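Local coordinates for bifunctional protein PutA (PDB 5UR2) that probably oxidises proline to glutamate in two steps, joining a flavin-dependent proline dehydrogenase and an NAD-dependent L-glutamate gamma-semialdehyde dehydrogenase in one chain, at residues L202-S214 against S806-Y818. Sequence-based numbering, arbitrary orientation.
Sequences LYSQIKDAAWDES and SIEIHPAENPKAY
Y203 has the backbone N of Q205 over the centre of one ring face, and its OH meets K816 NZ in a weak hydrogen bond of 3.3 Å. The Y818 ring carries I807 CG2 over the centre of one face, while the H810 ring has N814 ND2 above one face, offset toward the rim, and E808 OE1 at its edge, in plane. A bend at chi2 (66°) lays K816 CD on the A210 methyl, 3.6 Å from CB, and a second at chi4 (69°) turns NZ to Q205 O, where it donates a hydrogen bond (2.9 Å) in the carbonyl plane. The same ammonium forms a salt bridge with E808 OE2 (2.9 Å), and H810 NE2 donates a hydrogen bond to OE1, so each carboxylate oxygen of E808 has a partner. The E213 side chain crosses that of K816 at about a right angle, its carboxylate against CG. P815 CB packs on A209 CB at 3.8 Å. Q205 CG rests on S806 O (3.4 Å), and a water links Q205 OE1 to E808 N. The contact is an interdomain interface of a bifunctional PutA, joining the loop before helix 211-232 of the proline dehydrogenase barrel, and that helix's first turn, to the loop after helix 790-806 of the aldehyde dehydrogenase module.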
loop_
_atom_site.group_PDB
_atom_site.type_symbol
_atom_site.label_atom_id
_atom_site.label_comp_id
_atom_site.label_asym_id
_atom_site.label_seq_id
_atom_site.Cartn_x
_atom_site.Cartn_y
_atom_site.Cartn_z
ATOM N N LEU B 202 7.147 -27.809 40.993
ATOM C CA LEU B 202 7.638 -29.145 41.293
ATOM C C LEU B 202 7.987 -29.971 40.063
ATOM O O LEU B 202 8.504 -31.079 40.220
ATOM C CB LEU B 202 6.610 -29.917 42.110
ATOM C CG LEU B 202 6.430 -29.340 43.499
ATOM C CD1 LEU B 202 5.182 -29.905 44.146
ATOM C CD2 LEU B 202 7.660 -29.703 44.282
ATOM N N TYR B 203 7.717 -29.484 38.858
ATOM C CA TYR B 203 7.987 -30.270 37.659
ATOM C C TYR B 203 8.120 -29.318 36.482
ATOM O O TYR B 203 7.251 -28.464 36.288
ATOM C CB TYR B 203 6.861 -31.288 37.410
ATOM C CG TYR B 203 7.004 -32.143 36.147
ATOM C CD1 TYR B 203 8.214 -32.740 35.809
ATOM C CD2 TYR B 203 5.910 -32.367 35.306
ATOM C CE1 TYR B 203 8.331 -33.536 34.662
ATOM C CE2 TYR B 203 6.018 -33.161 34.160
ATOM C CZ TYR B 203 7.233 -33.734 33.845
ATOM O OH TYR B 203 7.342 -34.508 32.719
ATOM N N SER B 204 9.175 -29.487 35.676
ATOM C CA SER B 204 9.473 -28.519 34.626
ATOM C C SER B 204 8.910 -28.887 33.256
ATOM O O SER B 204 8.987 -28.058 32.339
ATOM C CB SER B 204 10.989 -28.335 34.481
ATOM O OG SER B 204 11.561 -29.430 33.777
ATOM N N GLN B 205 8.380 -30.100 33.069
ATOM C CA GLN B 205 7.953 -30.547 31.746
ATOM C C GLN B 205 6.470 -30.912 31.692
ATOM O O GLN B 205 6.077 -31.920 31.095
ATOM C CB GLN B 205 8.808 -31.719 31.269
ATOM C CG GLN B 205 10.310 -31.421 31.255
ATOM C CD GLN B 205 10.690 -30.212 30.394
ATOM O OE1 GLN B 205 10.313 -30.105 29.222
ATOM N NE2 GLN B 205 11.462 -29.307 30.975
ATOM N N ILE B 206 5.610 -30.091 32.287
ATOM C CA ILE B 206 4.177 -30.332 32.152
ATOM C C ILE B 206 3.774 -30.215 30.691
ATOM O O ILE B 206 4.131 -29.251 30.003
ATOM C CB ILE B 206 3.387 -29.364 33.038
ATOM C CG1 ILE B 206 3.677 -29.671 34.510
ATOM C CG2 ILE B 206 1.898 -29.451 32.718
ATOM C CD1 ILE B 206 3.125 -28.620 35.463
ATOM N N LYS B 207 3.008 -31.188 30.210
ATOM C CA LYS B 207 2.613 -31.213 28.807
ATOM C C LYS B 207 1.168 -31.682 28.735
ATOM O O LYS B 207 0.876 -32.856 28.981
ATOM C CB LYS B 207 3.539 -32.124 27.998
ATOM C CG LYS B 207 3.172 -32.246 26.542
ATOM C CD LYS B 207 3.297 -30.909 25.790
ATOM C CE LYS B 207 3.034 -31.143 24.299
ATOM N NZ LYS B 207 3.142 -29.932 23.485
ATOM N N ASP B 208 0.275 -30.765 28.385
ATOM C CA ASP B 208 -1.154 -31.052 28.450
ATOM C C ASP B 208 -1.562 -32.152 27.483
ATOM O O ASP B 208 -2.432 -32.968 27.805
ATOM C CB ASP B 208 -1.954 -29.786 28.124
ATOM C CG ASP B 208 -1.426 -29.054 26.895
ATOM O OD1 ASP B 208 -0.712 -29.667 26.061
ATOM O OD2 ASP B 208 -1.767 -27.860 26.736
ATOM N N ALA B 209 -0.925 -32.211 26.308
ATOM C CA ALA B 209 -1.260 -33.250 25.347
ATOM C C ALA B 209 -0.987 -34.628 25.929
ATOM O O ALA B 209 -1.690 -35.595 25.610
ATOM C CB ALA B 209 -0.488 -33.030 24.040
ATOM N N ALA B 210 -0.010 -34.723 26.821
ATOM C CA ALA B 210 0.226 -35.937 27.597
ATOM C C ALA B 210 -0.353 -35.769 28.999
ATOM O O ALA B 210 0.352 -35.805 30.010
ATOM C CB ALA B 210 1.712 -36.260 27.643
ATOM N N TRP B 211 -1.675 -35.564 29.016
ATOM C CA TRP B 211 -2.392 -35.202 30.231
ATOM C C TRP B 211 -2.152 -36.207 31.347
ATOM O O TRP B 211 -1.750 -35.833 32.451
ATOM C CB TRP B 211 -3.878 -35.098 29.927
ATOM C CG TRP B 211 -4.726 -34.581 31.049
ATOM C CD1 TRP B 211 -5.417 -35.324 31.975
ATOM C CD2 TRP B 211 -5.007 -33.209 31.347
ATOM N NE1 TRP B 211 -6.101 -34.496 32.823
ATOM C CE2 TRP B 211 -5.865 -33.193 32.468
ATOM C CE3 TRP B 211 -4.612 -31.985 30.774
ATOM C CZ2 TRP B 211 -6.341 -32.006 33.030
ATOM C CZ3 TRP B 211 -5.085 -30.810 31.332
ATOM C CH2 TRP B 211 -5.940 -30.827 32.449
ATOM N N ASP B 212 -2.427 -37.490 31.088
ATOM C CA ASP B 212 -2.355 -38.493 32.151
ATOM C C ASP B 212 -0.934 -38.642 32.681
ATOM O O ASP B 212 -0.725 -38.788 33.891
ATOM C CB ASP B 212 -2.858 -39.854 31.665
ATOM C CG ASP B 212 -4.331 -39.863 31.327
ATOM O OD1 ASP B 212 -5.066 -38.966 31.781
ATOM O OD2 ASP B 212 -4.766 -40.826 30.655
ATOM N N GLU B 213 0.059 -38.611 31.793
ATOM C CA GLU B 213 1.438 -38.734 32.250
ATOM C C GLU B 213 1.836 -37.543 33.119
ATOM O O GLU B 213 2.417 -37.714 34.199
ATOM C CB GLU B 213 2.370 -38.869 31.049
ATOM C CG GLU B 213 3.807 -39.080 31.459
ATOM C CD GLU B 213 4.690 -39.475 30.301
ATOM O OE1 GLU B 213 5.929 -39.468 30.483
ATOM O OE2 GLU B 213 4.144 -39.793 29.216
ATOM N N SER B 214 1.497 -36.325 32.672
ATOM C CA SER B 214 1.808 -35.121 33.439
ATOM C C SER B 214 1.143 -35.149 34.803
ATOM O O SER B 214 1.771 -34.820 35.818
ATOM C CB SER B 214 1.358 -33.877 32.676
ATOM O OG SER B 214 2.069 -33.728 31.452
ATOM N N SER B 806 16.456 -31.544 30.474
ATOM C CA SER B 806 15.143 -31.976 30.924
ATOM C C SER B 806 14.159 -32.258 29.793
ATOM O O SER B 806 13.127 -32.880 30.050
ATOM C CB SER B 806 14.546 -30.928 31.868
ATOM O OG SER B 806 15.435 -30.675 32.944
ATOM N N ILE B 807 14.420 -31.810 28.561
ATOM C CA ILE B 807 13.404 -31.971 27.522
ATOM C C ILE B 807 13.484 -33.377 26.944
ATOM O O ILE B 807 14.555 -33.986 26.867
ATOM C CB ILE B 807 13.513 -30.899 26.421
ATOM C CG1 ILE B 807 14.822 -31.021 25.659
ATOM C CG2 ILE B 807 13.369 -29.505 27.038
ATOM C CD1 ILE B 807 14.904 -30.062 24.498
ATOM N N GLU B 808 12.330 -33.896 26.537
ATOM C CA GLU B 808 12.196 -35.293 26.152
ATOM C C GLU B 808 12.153 -35.443 24.633
ATOM O O GLU B 808 11.514 -34.652 23.935
ATOM C CB GLU B 808 10.939 -35.900 26.780
ATOM C CG GLU B 808 10.882 -35.747 28.296
ATOM C CD GLU B 808 9.803 -36.598 28.943
ATOM O OE1 GLU B 808 9.698 -37.804 28.607
ATOM O OE2 GLU B 808 9.046 -36.048 29.770
ATOM N N ILE B 809 12.827 -36.472 24.132
ATOM C CA ILE B 809 12.891 -36.779 22.706
ATOM C C ILE B 809 12.130 -38.082 22.483
ATOM O O ILE B 809 12.461 -39.108 23.088
ATOM C CB ILE B 809 14.345 -36.901 22.224
ATOM C CG1 ILE B 809 15.147 -35.637 22.552
ATOM C CG2 ILE B 809 14.404 -37.208 20.742
ATOM C CD1 ILE B 809 15.940 -35.729 23.851
ATOM N N HIS B 810 11.108 -38.049 21.639
ATOM C CA HIS B 810 10.277 -39.217 21.398
ATOM C C HIS B 810 9.830 -39.246 19.950
ATOM O O HIS B 810 9.858 -38.216 19.261
ATOM C CB HIS B 810 9.023 -39.229 22.284
ATOM C CG HIS B 810 9.306 -39.351 23.739
ATOM N ND1 HIS B 810 9.820 -40.500 24.303
ATOM C CD2 HIS B 810 9.100 -38.486 24.760
ATOM C CE1 HIS B 810 9.946 -40.325 25.606
ATOM N NE2 HIS B 810 9.517 -39.111 25.910
ATOM N N PRO B 811 9.361 -40.403 19.466
ATOM C CA PRO B 811 8.579 -40.421 18.232
ATOM C C PRO B 811 7.512 -39.342 18.284
ATOM O O PRO B 811 6.939 -39.060 19.341
ATOM C CB PRO B 811 7.962 -41.821 18.220
ATOM C CG PRO B 811 8.946 -42.668 18.963
ATOM C CD PRO B 811 9.520 -41.755 20.039
ATOM N N ALA B 812 7.280 -38.710 17.136
ATOM C CA ALA B 812 6.384 -37.557 17.104
ATOM C C ALA B 812 4.965 -37.948 17.502
ATOM O O ALA B 812 4.218 -37.129 18.046
ATOM C CB ALA B 812 6.420 -36.918 15.708
ATOM N N GLU B 813 4.588 -39.202 17.262
ATOM C CA GLU B 813 3.257 -39.660 17.631
ATOM C C GLU B 813 3.015 -39.558 19.129
ATOM O O GLU B 813 1.874 -39.363 19.553
ATOM C CB GLU B 813 3.074 -41.091 17.142
ATOM C CG GLU B 813 1.780 -41.745 17.522
ATOM C CD GLU B 813 1.669 -43.154 16.960
ATOM O OE1 GLU B 813 2.648 -43.642 16.332
ATOM O OE2 GLU B 813 0.600 -43.770 17.161
ATOM N N ASN B 814 4.066 -39.666 19.933
ATOM C CA ASN B 814 3.950 -39.607 21.394
ATOM C C ASN B 814 3.705 -38.171 21.847
ATOM O O ASN B 814 4.552 -37.307 21.603
ATOM C CB ASN B 814 5.228 -40.172 22.027
ATOM C CG ASN B 814 5.148 -40.269 23.555
ATOM O OD1 ASN B 814 4.444 -39.498 24.215
ATOM N ND2 ASN B 814 5.882 -41.227 24.118
ATOM N N PRO B 815 2.587 -37.874 22.523
ATOM C CA PRO B 815 2.309 -36.483 22.915
ATOM C C PRO B 815 3.325 -35.899 23.887
ATOM O O PRO B 815 3.332 -34.678 24.071
ATOM C CB PRO B 815 0.914 -36.558 23.554
ATOM C CG PRO B 815 0.815 -37.981 24.052
ATOM C CD PRO B 815 1.566 -38.812 23.023
ATOM N N LYS B 816 4.168 -36.715 24.513
ATOM C CA LYS B 816 5.186 -36.207 25.425
ATOM C C LYS B 816 6.446 -35.734 24.702
ATOM O O LYS B 816 7.382 -35.265 25.356
ATOM C CB LYS B 816 5.547 -37.285 26.460
ATOM C CG LYS B 816 6.145 -36.762 27.762
ATOM C CD LYS B 816 5.140 -35.938 28.561
ATOM C CE LYS B 816 5.772 -35.322 29.798
ATOM N NZ LYS B 816 6.744 -34.250 29.442
ATOM N N ALA B 817 6.518 -35.860 23.381
ATOM C CA ALA B 817 7.723 -35.446 22.671
ATOM C C ALA B 817 7.895 -33.931 22.760
ATOM O O ALA B 817 6.988 -33.179 22.388
ATOM C CB ALA B 817 7.645 -35.882 21.210
ATOM N N TYR B 818 9.043 -33.473 23.272
ATOM C CA TYR B 818 9.408 -32.083 23.022
ATOM C C TYR B 818 10.019 -31.956 21.633
ATOM O O TYR B 818 9.587 -31.126 20.837
ATOM C CB TYR B 818 10.372 -31.551 24.083
ATOM C CG TYR B 818 10.578 -30.053 24.011
ATOM C CD1 TYR B 818 11.464 -29.482 23.093
ATOM C CD2 TYR B 818 9.876 -29.204 24.852
ATOM C CE1 TYR B 818 11.645 -28.102 23.033
ATOM C CE2 TYR B 818 10.043 -27.838 24.803
ATOM C CZ TYR B 818 10.913 -27.283 23.897
ATOM O OH TYR B 818 11.055 -25.907 23.881
HETATM O O HOH W 1 10.024 -32.347 27.504
#